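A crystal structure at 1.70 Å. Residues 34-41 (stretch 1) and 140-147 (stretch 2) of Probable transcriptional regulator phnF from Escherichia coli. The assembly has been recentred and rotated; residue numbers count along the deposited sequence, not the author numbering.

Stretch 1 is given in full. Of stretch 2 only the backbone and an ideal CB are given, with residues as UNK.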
# COMPACT_ATOMS: atom_id res chain seq x y z
N GLY A 34 7.70 22.77 -4.02
CA GLY A 34 7.90 22.65 -2.60
C GLY A 34 7.87 21.24 -2.10
O GLY A 34 8.72 20.88 -1.31
N HIS A 35 6.96 20.39 -2.60
CA HIS A 35 6.88 18.96 -2.18
C HIS A 35 8.11 18.19 -2.63
O HIS A 35 8.63 17.35 -1.87
CB HIS A 35 5.48 18.22 -2.46
CG HIS A 35 5.35 17.40 -3.74
ND1 HIS A 35 4.93 16.07 -3.73
CD2 HIS A 35 5.42 17.75 -5.05
CE1 HIS A 35 4.85 15.62 -4.98
NE2 HIS A 35 5.15 16.62 -5.80
N VAL A 36 8.53 18.45 -3.87
CA VAL A 36 9.69 17.74 -4.40
C VAL A 36 10.98 18.14 -3.63
O VAL A 36 11.81 17.27 -3.25
CB VAL A 36 9.88 17.97 -5.93
CG1 VAL A 36 11.26 17.42 -6.42
CG2 VAL A 36 8.75 17.32 -6.71
N ALA A 37 11.17 19.42 -3.48
CA ALA A 37 12.32 19.94 -2.68
C ALA A 37 12.34 19.40 -1.22
O ALA A 37 13.39 18.95 -0.70
CB ALA A 37 12.32 21.45 -2.72
N ASP A 38 11.17 19.38 -0.55
CA ASP A 38 11.12 18.73 0.78
C ASP A 38 11.48 17.31 0.78
O ASP A 38 12.17 16.86 1.63
CB ASP A 38 9.71 18.80 1.40
CG ASP A 38 9.45 20.11 2.17
OD1 ASP A 38 10.44 20.77 2.62
OD2 ASP A 38 8.25 20.49 2.27
N ALA A 39 11.00 16.54 -0.20
CA ALA A 39 11.32 15.17 -0.23
C ALA A 39 12.84 14.89 -0.41
O ALA A 39 13.37 13.94 0.15
CB ALA A 39 10.51 14.54 -1.39
N LEU A 40 13.45 15.68 -1.31
CA LEU A 40 14.86 15.50 -1.74
C LEU A 40 15.78 16.22 -0.77
O LEU A 40 16.99 16.09 -0.88
CB LEU A 40 15.07 16.14 -3.12
CG LEU A 40 14.51 15.15 -4.20
CD1 LEU A 40 14.58 15.87 -5.54
CD2 LEU A 40 15.13 13.86 -4.20
N GLY A 41 15.18 16.94 0.17
CA GLY A 41 15.97 17.75 1.15
C GLY A 41 16.85 18.81 0.50
O GLY A 41 18.02 18.98 0.95
N UNK A 140 21.19 12.49 2.09
CA UNK A 140 20.52 13.00 0.90
C UNK A 140 19.74 11.85 0.20
O UNK A 140 20.36 10.84 -0.19
CB UNK A 140 21.54 13.63 -0.05
N UNK A 141 18.37 11.94 0.09
CA UNK A 141 17.88 10.92 -0.88
C UNK A 141 18.40 11.21 -2.30
O UNK A 141 18.80 12.36 -2.57
CB UNK A 141 16.35 10.88 -0.89
N UNK A 142 18.38 10.18 -3.15
CA UNK A 142 18.82 10.32 -4.52
C UNK A 142 17.60 10.66 -5.36
O UNK A 142 17.70 11.42 -6.33
CB UNK A 142 19.51 9.05 -5.02
N UNK A 143 16.45 10.08 -5.00
CA UNK A 143 15.30 10.11 -5.95
C UNK A 143 14.01 10.09 -5.14
O UNK A 143 13.94 9.35 -4.14
CB UNK A 143 15.34 8.93 -6.92
N UNK A 144 13.04 10.91 -5.59
CA UNK A 144 11.69 10.93 -4.99
C UNK A 144 10.79 10.52 -6.18
O UNK A 144 10.91 11.16 -7.25
CB UNK A 144 11.31 12.29 -4.39
N UNK A 145 9.89 9.54 -5.93
CA UNK A 145 9.02 9.17 -7.07
C UNK A 145 7.59 9.16 -6.58
O UNK A 145 7.32 8.81 -5.42
CB UNK A 145 9.40 7.81 -7.66
N UNK A 146 6.67 9.49 -7.49
CA UNK A 146 5.27 9.50 -7.12
C UNK A 146 4.57 8.72 -8.23
O UNK A 146 4.58 9.20 -9.38
CB UNK A 146 4.72 10.92 -6.96
N UNK A 147 4.00 7.58 -7.86
CA UNK A 147 3.32 6.68 -8.80
C UNK A 147 1.83 6.91 -8.65
O UNK A 147 1.31 6.97 -7.51
CB UNK A 147 3.68 5.21 -8.55

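Stretch 1 is mainly helix; Gly41, with positive phi, follows it. The axis of strand 143-147 makes 134° with that of the helix, and the two approach to 8.3 Å.

Position 140 has CA-to-CB directed sideways. Its ideal CB lies 5.2 Å from Leu40 O, and stretch 1 makes no pocket there. Many side chains would do, small or polar. The residue is Ser140, which makes no contact with stretch 1.

Position 141 points toward stretch 1. Its ideal CB is 4.4 Å from Ala39 O and 4.6 Å from Leu40 CD2. Phi is -65° and psi 160°, an extended conformation that proline accepts readily. A compact apolar residue would suit, as would a small polar one. The residue is Pro141. Its ring packs on the carbonyls of Ala39 and Leu40, with CG 3.3 Å from Ala39 O and CD 3.7 Å from Leu40 O. A water donates a hydrogen bond to Leu40 O, with water O 2.6 Å from Leu40 O, and a weak one to Pro141 O, at 3.5 Å from the same water O.

Position 142 points away, so small, polar or charged side chains would all serve. The residue is Ala142. Its backbone O is 4.1 Å from Leu40 CD2.

Position 143 also points away, in extended conformation. Polar, charged or apolar side chains would fit equally. The residue is Glu143, whose carboxylate is hydrogen-bonded elsewhere in the structure.

Position 144 points toward the helix. Its ideal CB is 3.8 Å from Ala39 CB and 4.1 Å from Leu40 CD2. The small Ala39 leaves room for a flat group, with Val36 and His35 about a turn earlier in the helix. A leucine, methionine or aromatic residue would suit; a polar tip could approach the imidazole. The residue is Tyr144, chi1 170° (t). Ala39 CB sits over one face of its ring, 3.5 Å from the Tyr144 ring centroid, a CH-pi contact. Val36 CG2 is 4.1 Å from Tyr144 CD2, and Leu40 CD2 is 4.1 Å from Tyr144 CB. The ring turns its edge to the face of His35 in an offset pair, centroids 5.2 Å apart and planes at 77°.

Position 145 is out of reach; small, polar or apolar side chains would all do. The residue is Ser145.

Position 146 points toward stretch 1 and faces the His35 ring. A medium or longer apolar side chain could close that gap. The residue is Val146, whose CG2 approaches the His35 ring obliquely.

Position 147 is out of reach, so any side chain, small or large, would serve. The residue is Ser147.

Stretch 2, residues 140-147: SPAEYSVS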
# COMPACT_ATOMS: atom_id res chain seq x y z
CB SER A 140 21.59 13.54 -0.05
OG SER A 140 22.41 14.57 0.54
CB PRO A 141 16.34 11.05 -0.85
CG PRO A 141 16.03 12.00 0.26
CD PRO A 141 17.29 12.73 0.71
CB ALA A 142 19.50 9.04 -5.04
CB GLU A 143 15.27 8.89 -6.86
CG GLU A 143 14.03 8.85 -7.90
CD GLU A 143 13.56 7.47 -8.21
OE1 GLU A 143 13.02 7.26 -9.29
OE2 GLU A 143 13.59 6.55 -7.38
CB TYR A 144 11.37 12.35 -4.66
CG TYR A 144 9.95 12.64 -4.26
CD1 TYR A 144 9.30 11.77 -3.34
CD2 TYR A 144 9.27 13.73 -4.75
CE1 TYR A 144 7.94 12.08 -2.85
CE2 TYR A 144 7.91 14.01 -4.30
CZ TYR A 144 7.30 13.18 -3.37
OH TYR A 144 6.00 13.43 -2.90
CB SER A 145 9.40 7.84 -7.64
OG SER A 145 9.04 6.78 -6.83
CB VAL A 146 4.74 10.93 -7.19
CG1 VAL A 146 3.15 11.02 -6.79
CG2 VAL A 146 5.63 11.94 -6.34
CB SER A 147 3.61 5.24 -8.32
OG SER A 147 3.08 4.32 -9.21
O HOH W 1 19.05 15.81 -2.39
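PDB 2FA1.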